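Local coordinates for Myo-inositol-1-phosphate synthase-related protein (Thermotoga maritima MSB8, PDB 3CIN) that binds nicotinamide-adenine-dinucleotide on a Rossmann-type domain and resembles the myo-inositol-1-phosphate synthases, though its own function is unknown, at residues 136-141 / 188-193; 198-203 / 217-222; 213-218 / 353-358; 337-342 / 361-366. One frame throughout, in Å; residues are numbered along the deposited sequence. Where two conformers were deposited one is given.

Contact 1 (136-141 / 188-193); sequences PDVIVN and GAAFVN
I139 and F191 meet across two parallel strands, with I139 CG2 lying obliquely to the ring at 3.9 Å from F191 CD1. With CG anti to the backbone N (chi1 -175°), the ring also reaches along the sheet, and F191 CZ comes 3.8 Å from N141 CB. N141 and N193 end the same face side by side, their amide planes only 8° apart, and N141 ND2 donates to N193 OD1 at 2.9 Å. Paired asparagines suit this buried end because each amide can both give and accept: N141 ND2 also bonds T172, and N193 ND2 bonds D219. On the other face, beta-branched valines fill the space, V138 CG1 lying 3.6 Å from V192 CG2, while A190 leaves room for V138. The backbone ladder sets this register: V192 N reaches I139 O at 2.8 Å, and I139 N reaches A190 O at 2.8 Å. At the start, D137 turns its carboxylate away to the backbone N of K15 and to R186. Strand 14-19 flanks 138-141, strand 214-217 flanks 189-193, helix 171-186 packs on I139 and F191, and helix 328-348 packs on V140.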
# COMPACT_ATOMS: atom_id res chain seq x y z
N PRO A 136 -3.86 -13.72 -44.14
CA PRO A 136 -2.99 -13.49 -42.98
C PRO A 136 -2.00 -14.59 -42.72
O PRO A 136 -2.29 -15.76 -42.97
CB PRO A 136 -3.98 -13.48 -41.81
CG PRO A 136 -5.12 -14.36 -42.28
CD PRO A 136 -5.24 -13.97 -43.74
N ASP A 137 -0.84 -14.20 -42.17
CA ASP A 137 0.12 -15.15 -41.58
C ASP A 137 -0.32 -15.49 -40.15
O ASP A 137 -0.12 -16.64 -39.70
CB ASP A 137 1.51 -14.49 -41.50
CG ASP A 137 2.10 -14.19 -42.86
OD1 ASP A 137 2.36 -15.17 -43.55
OD2 ASP A 137 2.33 -13.01 -43.23
N VAL A 138 -0.84 -14.49 -39.44
CA VAL A 138 -1.11 -14.61 -38.01
C VAL A 138 -2.52 -14.14 -37.71
O VAL A 138 -2.93 -13.03 -38.12
CB VAL A 138 -0.09 -13.87 -37.14
CG1 VAL A 138 -0.40 -14.08 -35.64
CG2 VAL A 138 1.34 -14.32 -37.48
N ILE A 139 -3.29 -14.96 -37.00
CA ILE A 139 -4.64 -14.61 -36.56
C ILE A 139 -4.57 -14.39 -35.07
O ILE A 139 -4.10 -15.29 -34.36
CB ILE A 139 -5.65 -15.73 -36.91
CG1 ILE A 139 -5.76 -15.88 -38.43
CG2 ILE A 139 -7.09 -15.44 -36.32
CD1 ILE A 139 -6.42 -17.16 -38.82
N VAL A 140 -5.03 -13.22 -34.61
CA VAL A 140 -4.99 -12.84 -33.19
C VAL A 140 -6.38 -12.83 -32.59
O VAL A 140 -7.27 -12.16 -33.12
CB VAL A 140 -4.32 -11.44 -33.02
CG1 VAL A 140 -4.41 -10.93 -31.57
CG2 VAL A 140 -2.80 -11.50 -33.42
N ASN A 141 -6.56 -13.53 -31.47
CA ASN A 141 -7.83 -13.66 -30.84
C ASN A 141 -7.87 -12.74 -29.63
O ASN A 141 -7.21 -13.00 -28.60
CB ASN A 141 -8.11 -15.10 -30.41
CG ASN A 141 -9.38 -15.19 -29.66
OD1 ASN A 141 -10.29 -14.37 -29.90
ND2 ASN A 141 -9.49 -16.16 -28.73
N GLY A 188 0.14 -22.95 -44.16
CA GLY A 188 0.66 -22.61 -42.83
C GLY A 188 0.21 -21.26 -42.33
O GLY A 188 0.21 -20.26 -43.07
N ALA A 189 -0.09 -21.20 -41.04
CA ALA A 189 -0.46 -19.95 -40.41
C ALA A 189 -0.29 -20.10 -38.91
O ALA A 189 0.09 -21.18 -38.44
CB ALA A 189 -1.89 -19.58 -40.78
N ALA A 190 -0.55 -19.03 -38.17
CA ALA A 190 -0.40 -19.03 -36.72
C ALA A 190 -1.63 -18.42 -36.11
O ALA A 190 -2.30 -17.52 -36.71
CB ALA A 190 0.89 -18.27 -36.30
N PHE A 191 -1.96 -18.91 -34.91
CA PHE A 191 -3.12 -18.45 -34.17
C PHE A 191 -2.61 -18.06 -32.77
O PHE A 191 -2.00 -18.88 -32.08
CB PHE A 191 -4.13 -19.57 -34.06
CG PHE A 191 -5.44 -19.18 -33.40
CD1 PHE A 191 -6.45 -18.56 -34.14
CD2 PHE A 191 -5.67 -19.42 -32.06
CE1 PHE A 191 -7.65 -18.17 -33.54
CE2 PHE A 191 -6.91 -19.08 -31.44
CZ PHE A 191 -7.91 -18.46 -32.20
N VAL A 192 -2.84 -16.80 -32.40
CA VAL A 192 -2.40 -16.26 -31.08
C VAL A 192 -3.59 -16.05 -30.18
O VAL A 192 -4.41 -15.21 -30.41
CB VAL A 192 -1.60 -14.94 -31.28
CG1 VAL A 192 -1.16 -14.34 -29.96
CG2 VAL A 192 -0.40 -15.18 -32.17
N ASN A 193 -3.69 -16.83 -29.11
CA ASN A 193 -4.82 -16.77 -28.23
C ASN A 193 -4.46 -16.11 -26.93
O ASN A 193 -3.84 -16.72 -26.10
CB ASN A 193 -5.32 -18.18 -27.90
CG ASN A 193 -6.54 -18.15 -27.03
OD1 ASN A 193 -7.33 -17.25 -27.16
ND2 ASN A 193 -6.64 -19.06 -26.09

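Contact 2 (198-203 / 217-222). With MG (magnesium ion), chain E; NAD (nicotinamide-adenine-dinucleotide), chain F.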
# COMPACT_ATOMS: atom_id res chain seq x y z
N PHE A 198 -9.07 -22.36 -23.24
CA PHE A 198 -8.01 -23.29 -23.60
C PHE A 198 -7.99 -23.58 -25.12
O PHE A 198 -8.97 -24.05 -25.71
CB PHE A 198 -8.20 -24.65 -22.92
CG PHE A 198 -7.89 -24.69 -21.44
CD1 PHE A 198 -7.69 -23.57 -20.66
CD2 PHE A 198 -7.84 -25.93 -20.83
CE1 PHE A 198 -7.42 -23.73 -19.31
CE2 PHE A 198 -7.59 -26.05 -19.51
CZ PHE A 198 -7.39 -24.97 -18.76
N ILE A 199 -6.86 -23.23 -25.75
CA ILE A 199 -6.57 -23.62 -27.11
C ILE A 199 -5.18 -24.31 -27.12
O ILE A 199 -5.02 -25.54 -27.34
CB ILE A 199 -6.68 -22.44 -28.07
CG1 ILE A 199 -8.11 -21.87 -28.09
CG2 ILE A 199 -6.25 -22.90 -29.49
CD1 ILE A 199 -9.19 -22.83 -28.61
N ALA A 200 -4.14 -23.54 -26.74
CA ALA A 200 -2.82 -24.14 -26.50
C ALA A 200 -2.81 -25.25 -25.44
O ALA A 200 -2.08 -26.22 -25.53
CB ALA A 200 -1.76 -23.08 -26.22
N ASN A 201 -3.71 -25.11 -24.45
CA ASN A 201 -3.84 -26.07 -23.35
C ASN A 201 -4.93 -27.13 -23.53
O ASN A 201 -5.23 -27.90 -22.62
CB ASN A 201 -4.07 -25.30 -22.03
CG ASN A 201 -2.84 -24.62 -21.59
OD1 ASN A 201 -1.94 -25.25 -21.01
ND2 ASN A 201 -2.76 -23.32 -21.86
N ASP A 202 -5.49 -27.22 -24.73
CA ASP A 202 -6.48 -28.26 -25.06
C ASP A 202 -5.82 -29.16 -26.08
O ASP A 202 -5.58 -28.76 -27.18
CB ASP A 202 -7.74 -27.65 -25.62
CG ASP A 202 -8.91 -28.71 -25.86
OD1 ASP A 202 -8.65 -29.94 -25.89
OD2 ASP A 202 -10.09 -28.24 -26.04
N PRO A 203 -5.44 -30.36 -25.66
CA PRO A 203 -4.80 -31.26 -26.60
C PRO A 203 -5.57 -31.51 -27.88
O PRO A 203 -4.97 -31.82 -28.93
CB PRO A 203 -4.66 -32.54 -25.80
CG PRO A 203 -4.52 -32.07 -24.40
CD PRO A 203 -5.48 -30.92 -24.30
N PHE A 217 0.00 -20.06 -30.29
CA PHE A 217 0.50 -19.51 -29.00
C PHE A 217 -0.71 -19.35 -28.09
O PHE A 217 -1.78 -18.82 -28.49
CB PHE A 217 1.19 -18.17 -29.15
CG PHE A 217 2.44 -18.15 -30.07
CD1 PHE A 217 3.25 -19.27 -30.27
CD2 PHE A 217 2.79 -16.94 -30.68
CE1 PHE A 217 4.41 -19.16 -31.07
CE2 PHE A 217 3.91 -16.84 -31.44
CZ PHE A 217 4.70 -17.94 -31.69
N GLY A 218 -0.52 -19.70 -26.83
CA GLY A 218 -1.60 -19.50 -25.85
C GLY A 218 -1.18 -20.08 -24.52
O GLY A 218 -0.11 -20.69 -24.44
N ASP A 219 -2.03 -19.94 -23.50
CA ASP A 219 -3.31 -19.19 -23.50
C ASP A 219 -3.27 -18.09 -22.40
O ASP A 219 -2.62 -18.26 -21.39
CB ASP A 219 -4.49 -20.15 -23.16
CG ASP A 219 -4.60 -21.32 -24.16
OD1 ASP A 219 -4.57 -21.03 -25.38
OD2 ASP A 219 -4.70 -22.50 -23.76
N ASP A 220 -4.00 -17.01 -22.63
CA ASP A 220 -4.29 -15.91 -21.67
C ASP A 220 -3.06 -15.02 -21.55
O ASP A 220 -2.08 -15.40 -20.93
CB ASP A 220 -4.68 -16.46 -20.30
CG ASP A 220 -5.56 -15.49 -19.51
OD1 ASP A 220 -5.90 -14.43 -20.04
OD2 ASP A 220 -5.94 -15.86 -18.39
N GLY A 221 -3.12 -13.81 -22.09
CA GLY A 221 -1.95 -12.91 -22.04
C GLY A 221 -1.43 -12.63 -20.62
O GLY A 221 -2.22 -12.48 -19.69
N ALA A 222 -0.10 -12.58 -20.48
CA ALA A 222 0.56 -12.42 -19.16
C ALA A 222 0.64 -10.98 -18.77
O ALA A 222 1.73 -10.36 -18.82
CB ALA A 222 1.98 -13.05 -19.16
MG MG E . 0.13 -25.55 -19.63
PA NAD F . -13.33 -5.73 -25.14
O1A NAD F . -12.99 -4.26 -25.14
O2A NAD F . -14.73 -5.97 -24.69
O5B NAD F . -13.23 -6.18 -26.64
C5B NAD F . -13.74 -7.45 -27.05
C4B NAD F . -14.20 -7.30 -28.49
O4B NAD F . -14.49 -8.58 -29.01
C3B NAD F . -15.45 -6.44 -28.68
O3B NAD F . -15.30 -5.56 -29.78
C2B NAD F . -16.54 -7.47 -28.97
O2B NAD F . -17.64 -6.90 -29.62
C1B NAD F . -15.75 -8.50 -29.74
N9A NAD F . -16.33 -9.84 -29.78
C8A NAD F . -16.96 -10.46 -28.71
N7A NAD F . -17.24 -11.75 -29.11
C5A NAD F . -16.80 -11.89 -30.41
C6A NAD F . -16.91 -12.94 -31.33
N6A NAD F . -17.45 -14.16 -31.00
N1A NAD F . -16.31 -12.76 -32.56
C2A NAD F . -15.71 -11.55 -32.88
N3A NAD F . -15.67 -10.48 -32.01
C4A NAD F . -16.22 -10.68 -30.80
O3 NAD F . -12.29 -6.55 -24.29
PN NAD F . -10.74 -6.29 -24.22
O1N NAD F . -10.46 -5.55 -22.95
O2N NAD F . -10.21 -5.84 -25.54
O5D NAD F . -10.20 -7.76 -23.94
C5D NAD F . -10.17 -8.71 -24.97
C4D NAD F . -9.87 -10.11 -24.44
O4D NAD F . -8.55 -10.13 -23.97
C3D NAD F . -10.76 -10.60 -23.31
O3D NAD F . -11.01 -12.02 -23.46
C2D NAD F . -9.86 -10.41 -22.10
O2D NAD F . -10.17 -11.33 -21.05
C1D NAD F . -8.52 -10.75 -22.72
N1N NAD F . -7.39 -10.24 -21.94
C2N NAD F . -7.27 -8.92 -21.74
C3N NAD F . -6.12 -8.53 -21.00
C7N NAD F . -5.80 -7.10 -20.98
O7N NAD F . -6.72 -6.28 -21.57
N7N NAD F . -4.67 -6.68 -20.40
C4N NAD F . -5.20 -9.44 -20.51
C5N NAD F . -5.37 -10.78 -20.72
C6N NAD F . -6.49 -11.16 -21.48
O HOH W 1 -0.26 -23.84 -18.02
O HOH W 2 -1.09 -26.75 -18.05
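F198 brings its CA to 3.4 Å from D219 OD2, and here the loop 198-203 begins to wrap round a single carboxylate. The I199 backbone N points at both carboxylate oxygens, with weak hydrogen bonds to D219 OD1 and D219 OD2, while the isoleucine side chain leads away toward helix 171-186. A200 N follows with a 2.9 Å bond to D219 OD1 on its syn lone pair. The small methyl of A200 suits this close approach, A200 CB standing 3.4 Å from G218 O; G218 in turn has no side chain to crowd A200 or the D219 carboxylate.

N201 bonds twice to one oxygen. Its backbone N reaches D219 OD2 at 2.9 Å on the syn side, and N201 ND2 reaches D219 OD2 at 2.8 Å from above the carboxylate plane, both from the same face. With CG beside the backbone N (chi1 -72°), the amide is turned so that its NH2 meets the aspartate and its oxygen faces the metal: N201 OD1 binds the magnesium ion at 2.5 Å. D219, with the N365 carbonyl also on N201 ND2, probably fixes the rotation of this metal-binding amide from the second shell. D202 closes a type I turn from I199 and caps the helix that follows.

A cis peptide precedes D219, and beyond it D220 OD1 lies 3.6 Å from NAD C6N. Segment 198-203 leads from strand 189-193 into helix 203-211, and segment 217-222 leads from strand 214-217 toward helix 225-238, beyond the C-terminal ends of these parallel strands.

Contact 3 (213-218 / 353-358); sequences NLVVFG and GTVYPV
F217 is the aromatic residue on which V355 and V358 pack. Its CB leaves strand 214-217, and CG stands beside the backbone N (chi1 -60°), which swings the ring toward the start of helix 356-362. From CG onward one face lies under V358 CG1, which sits 3.6 Å from the F217 ring centroid and 1° off the ring normal, a CH-pi contact centred on the ring. CD1 lies beneath V358 CG1 and near V355 CB, whereas CD2 turns to V192 of the next strand. CE1 meets the V355 side chain at the ring edge, with V355 CB at 3.8 Å from F217 CE1. At the tip, CZ also touches V358 CG2, and CE2 and CZ run up against the backbone of L339 and L342. A large flat ring suits this junction of strand and helix, since its face and edge can each take a compact valine.

Two residues before F217, V215 CG1 packs against V355 CG2 at 3.8 Å. The backbones pair in parallel, G353 N bonding L214 O at 3.0 Å and V216 N bonding G353 O at 2.8 Å; G353 has backbone angles that favour glycine. At the V216-T354 bridge, the T354 side chain adds a bond of its own: T354 OG1 donates to V216 O at 2.7 Å, rising 48° above the carbonyl plane, and itself bonds N359.

Strand 353-354 is the outermost strand of the parallel sheet within this chain. Helix 328-348 lies against V215, F217 and V358, strand 189-193 runs along the other side of 214-217, and W386 of helix 376-386 packs on V355 and V358.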
# COMPACT_ATOMS: atom_id res chain seq x y z
N ASN A 213 -0.83 -27.65 -40.19
CA ASN A 213 0.14 -26.59 -40.45
C ASN A 213 -0.17 -25.29 -39.72
O ASN A 213 0.00 -24.20 -40.26
CB ASN A 213 0.34 -26.41 -41.93
CG ASN A 213 0.99 -27.61 -42.55
OD1 ASN A 213 1.56 -28.44 -41.84
ND2 ASN A 213 0.91 -27.70 -43.88
N LEU A 214 -0.64 -25.44 -38.49
CA LEU A 214 -0.94 -24.31 -37.65
C LEU A 214 -0.06 -24.22 -36.40
O LEU A 214 0.11 -25.21 -35.68
CB LEU A 214 -2.43 -24.30 -37.26
CG LEU A 214 -2.92 -23.11 -36.42
CD1 LEU A 214 -3.07 -21.83 -37.24
CD2 LEU A 214 -4.24 -23.44 -35.72
N VAL A 215 0.51 -23.04 -36.19
CA VAL A 215 1.25 -22.71 -34.96
C VAL A 215 0.25 -22.05 -34.01
O VAL A 215 -0.50 -21.15 -34.38
CB VAL A 215 2.40 -21.70 -35.23
CG1 VAL A 215 3.22 -21.47 -33.95
CG2 VAL A 215 3.30 -22.18 -36.32
N VAL A 216 0.30 -22.44 -32.75
CA VAL A 216 -0.58 -21.90 -31.77
C VAL A 216 0.26 -21.32 -30.63
O VAL A 216 1.13 -22.01 -30.11
CB VAL A 216 -1.54 -22.97 -31.22
CG1 VAL A 216 -2.32 -22.43 -30.06
CG2 VAL A 216 -2.54 -23.39 -32.33
N PHE A 217 0.00 -20.06 -30.29
CA PHE A 217 0.50 -19.51 -29.00
C PHE A 217 -0.71 -19.35 -28.09
O PHE A 217 -1.78 -18.82 -28.49
CB PHE A 217 1.19 -18.17 -29.15
CG PHE A 217 2.44 -18.15 -30.07
CD1 PHE A 217 3.25 -19.27 -30.27
CD2 PHE A 217 2.79 -16.94 -30.68
CE1 PHE A 217 4.41 -19.16 -31.07
CE2 PHE A 217 3.91 -16.84 -31.44
CZ PHE A 217 4.70 -17.94 -31.69
N GLY A 218 -0.52 -19.70 -26.83
CA GLY A 218 -1.60 -19.50 -25.85
C GLY A 218 -1.18 -20.08 -24.52
O GLY A 218 -0.11 -20.69 -24.44
N GLY A 353 1.85 -26.92 -34.00
CA GLY A 353 1.43 -27.31 -32.65
C GLY A 353 1.57 -26.10 -31.78
O GLY A 353 1.37 -24.99 -32.23
N THR A 354 1.95 -26.28 -30.54
CA THR A 354 2.13 -25.05 -29.68
C THR A 354 3.60 -24.90 -29.32
O THR A 354 4.37 -25.87 -29.40
CB THR A 354 1.18 -24.98 -28.47
OG1 THR A 354 1.10 -23.63 -28.01
CG2 THR A 354 1.56 -25.88 -27.36
N VAL A 355 4.03 -23.69 -29.01
CA VAL A 355 5.46 -23.40 -28.80
C VAL A 355 5.66 -22.91 -27.33
O VAL A 355 5.59 -21.73 -27.04
CB VAL A 355 5.95 -22.35 -29.83
CG1 VAL A 355 7.44 -22.06 -29.68
CG2 VAL A 355 5.61 -22.83 -31.28
N TYR A 356 6.03 -23.84 -26.44
CA TYR A 356 6.20 -23.48 -25.02
C TYR A 356 7.23 -22.37 -24.75
O TYR A 356 6.98 -21.54 -23.93
CB TYR A 356 6.57 -24.72 -24.23
CG TYR A 356 6.79 -24.47 -22.77
CD1 TYR A 356 5.72 -24.12 -21.94
CD2 TYR A 356 8.04 -24.60 -22.20
CE1 TYR A 356 5.93 -23.95 -20.56
CE2 TYR A 356 8.27 -24.39 -20.85
CZ TYR A 356 7.20 -24.05 -20.03
OH TYR A 356 7.38 -23.89 -18.67
N PRO A 357 8.39 -22.34 -25.45
CA PRO A 357 9.38 -21.27 -25.18
C PRO A 357 8.79 -19.87 -25.35
O PRO A 357 9.14 -18.99 -24.57
CB PRO A 357 10.48 -21.55 -26.21
CG PRO A 357 10.40 -23.06 -26.40
CD PRO A 357 8.94 -23.37 -26.38
N VAL A 358 7.87 -19.72 -26.28
CA VAL A 358 7.11 -18.46 -26.42
C VAL A 358 6.02 -18.31 -25.35
O VAL A 358 5.92 -17.30 -24.66
CB VAL A 358 6.53 -18.34 -27.82
CG1 VAL A 358 5.62 -17.12 -27.98
CG2 VAL A 358 7.68 -18.21 -28.87

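Contact 4 (337-342 / 361-366); sequences VDLVRL and FYMKNP. With MG (magnesium ion), chain E.
D338 and Y362 meet at about a right angle, the carboxylate and ring planes standing 85° apart. Y362 OH donates to D338 OD2 at 2.7 Å; that oxygen lies at the edge of the ring, near its plane, and is met on its anti side, 32° out of the carboxylate plane. The other oxygen, D338 OD1, holds R341 NH2 in a salt bridge of 2.8 Å one helical turn on, while D338 OD2 also accepts from the backbone N of L47. Such an ion pair and second donor would probably favour the charged form of this buried aspartate, and tyrosine suits the spot by joining a polar tip to a broad apolar ring.

L339 and Y362 run past each other in opposite directions. L339 CD2 lies over one ring face, 3.7 Å from Y362 CG, in a CH-pi contact shifted toward the base of the ring, and F361 CD2 stands over the opposite face. The L342 side chain stands at about a right angle to that of Y362, and L342 CD1 approaches Y362 CE2 obliquely at 3.4 Å. M363, bent at chi2 (-71°), curls its methyl back, so that M363 CE approaches L339 CD1 at 4.2 Å.

Segment 361-366 thus joins two separate things: the packing of helix 356-362 on helix 328-348 through Y362 and, further along the chain, the metal site, where P366 O binds the magnesium ion at 2.4 Å. Together with N201 OD1, the carbonyl oxygens of P368 and E371 and two waters, it makes a six-ligand, all-oxygen site of the kind usual for magnesium.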
# COMPACT_ATOMS: atom_id res chain seq x y z
N VAL A 337 2.68 -7.03 -30.21
CA VAL A 337 3.62 -6.56 -31.23
C VAL A 337 4.73 -7.61 -31.38
O VAL A 337 5.20 -7.85 -32.45
CB VAL A 337 4.15 -5.19 -30.92
CG1 VAL A 337 5.22 -4.78 -31.96
CG2 VAL A 337 2.96 -4.15 -30.93
N ASP A 338 5.17 -8.19 -30.27
CA ASP A 338 6.16 -9.29 -30.34
C ASP A 338 5.55 -10.61 -30.87
O ASP A 338 6.13 -11.28 -31.72
CB ASP A 338 6.78 -9.60 -28.98
CG ASP A 338 7.91 -8.70 -28.58
OD1 ASP A 338 8.39 -7.83 -29.37
OD2 ASP A 338 8.43 -8.88 -27.44
N LEU A 339 4.39 -10.97 -30.32
CA LEU A 339 3.77 -12.28 -30.59
C LEU A 339 3.44 -12.47 -32.06
O LEU A 339 3.63 -13.55 -32.59
CB LEU A 339 2.51 -12.48 -29.76
CG LEU A 339 2.78 -12.76 -28.31
CD1 LEU A 339 1.51 -12.49 -27.46
CD2 LEU A 339 3.29 -14.18 -28.10
N VAL A 340 2.97 -11.43 -32.75
CA VAL A 340 2.76 -11.58 -34.17
C VAL A 340 4.05 -11.82 -34.95
O VAL A 340 4.06 -12.57 -35.93
CB VAL A 340 1.96 -10.38 -34.79
CG1 VAL A 340 0.57 -10.25 -34.15
CG2 VAL A 340 2.76 -9.07 -34.79
N ARG A 341 5.15 -11.18 -34.55
CA ARG A 341 6.45 -11.37 -35.25
C ARG A 341 7.03 -12.73 -34.90
O ARG A 341 7.56 -13.43 -35.74
CB ARG A 341 7.41 -10.26 -34.84
CG ARG A 341 6.94 -8.85 -35.29
CD ARG A 341 7.89 -7.79 -34.99
NE ARG A 341 8.01 -7.50 -33.58
CZ ARG A 341 8.97 -6.70 -33.06
NH1 ARG A 341 9.92 -6.12 -33.83
NH2 ARG A 341 8.99 -6.50 -31.76
N LEU A 342 6.94 -13.12 -33.63
CA LEU A 342 7.35 -14.46 -33.25
C LEU A 342 6.50 -15.54 -33.93
O LEU A 342 6.98 -16.66 -34.19
CB LEU A 342 7.26 -14.63 -31.74
CG LEU A 342 8.21 -13.80 -30.87
CD1 LEU A 342 7.80 -13.89 -29.38
CD2 LEU A 342 9.68 -14.19 -31.09
N PHE A 361 6.78 -17.21 -21.55
CA PHE A 361 7.03 -15.84 -21.24
C PHE A 361 5.79 -14.98 -21.41
O PHE A 361 5.48 -14.14 -20.59
CB PHE A 361 8.15 -15.22 -22.10
CG PHE A 361 8.43 -13.77 -21.73
CD1 PHE A 361 9.00 -13.45 -20.49
CD2 PHE A 361 8.02 -12.72 -22.52
CE1 PHE A 361 9.16 -12.11 -20.10
CE2 PHE A 361 8.22 -11.36 -22.13
CZ PHE A 361 8.79 -11.09 -20.92
N TYR A 362 5.08 -15.16 -22.51
CA TYR A 362 4.00 -14.25 -22.86
C TYR A 362 2.59 -14.53 -22.30
O TYR A 362 1.69 -13.67 -22.38
CB TYR A 362 3.94 -14.12 -24.40
CG TYR A 362 5.10 -13.39 -24.99
CD1 TYR A 362 5.12 -12.00 -25.06
CD2 TYR A 362 6.16 -14.05 -25.48
CE1 TYR A 362 6.19 -11.33 -25.64
CE2 TYR A 362 7.24 -13.39 -26.04
CZ TYR A 362 7.28 -12.03 -26.10
OH TYR A 362 8.38 -11.42 -26.66
N MET A 363 2.41 -15.72 -21.75
CA MET A 363 1.08 -16.22 -21.41
C MET A 363 1.06 -16.60 -19.97
O MET A 363 2.04 -17.16 -19.45
CB MET A 363 0.75 -17.45 -22.25
CG MET A 363 0.74 -17.26 -23.72
SD MET A 363 -0.64 -16.27 -24.25
CE MET A 363 -0.33 -15.93 -26.00
N LYS A 364 -0.07 -16.31 -19.32
CA LYS A 364 -0.16 -16.77 -17.96
C LYS A 364 -0.67 -18.17 -17.77
O LYS A 364 -0.50 -18.67 -16.69
CB LYS A 364 -0.81 -15.80 -17.02
CG LYS A 364 -2.10 -15.22 -17.41
CD LYS A 364 -2.56 -14.33 -16.27
CE LYS A 364 -3.92 -13.78 -16.49
NZ LYS A 364 -3.88 -12.52 -17.28
N ASN A 365 -1.19 -18.83 -18.81
CA ASN A 365 -1.40 -20.27 -18.76
C ASN A 365 -0.71 -20.87 -19.95
O ASN A 365 -1.36 -21.12 -20.95
CB ASN A 365 -2.90 -20.54 -18.82
CG ASN A 365 -3.27 -21.99 -18.75
OD1 ASN A 365 -2.44 -22.88 -18.50
ND2 ASN A 365 -4.56 -22.27 -19.03
N PRO A 366 0.63 -21.02 -19.89
CA PRO A 366 1.34 -21.43 -21.07
C PRO A 366 1.05 -22.84 -21.54
O PRO A 366 1.17 -23.79 -20.80
CB PRO A 366 2.81 -21.31 -20.64
CG PRO A 366 2.79 -21.53 -19.18
CD PRO A 366 1.54 -20.81 -18.75
MG MG E . 0.13 -25.55 -19.63
O HOH W 1 -0.26 -23.84 -18.02
O HOH W 2 -1.09 -26.75 -18.05

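In the fold
From the N terminus, contact 1 closes first: a connection about half helical and without strands returns the chain from strand 138-141 to its neighbour 189-193. Contact 2 follows in series, closing a short loop through helix 203-211 and strand 214-217. Contact 3 starts on the stretch where contact 2 ends, sharing F217 and G218, and spans 134 residues, including the second, mixed sheet, before strand 353-354 rejoins the parallel sheet. Contact 4 crosses contact 3, since helix 328-348 comes before 353-358 and segment 361-366 after it. Contacts 1 and 3 thus extend one sheet, contacts 2 and 4 meet at the magnesium ion, and helix 328-348 packs against strands 138-141, 189-193 and 214-217.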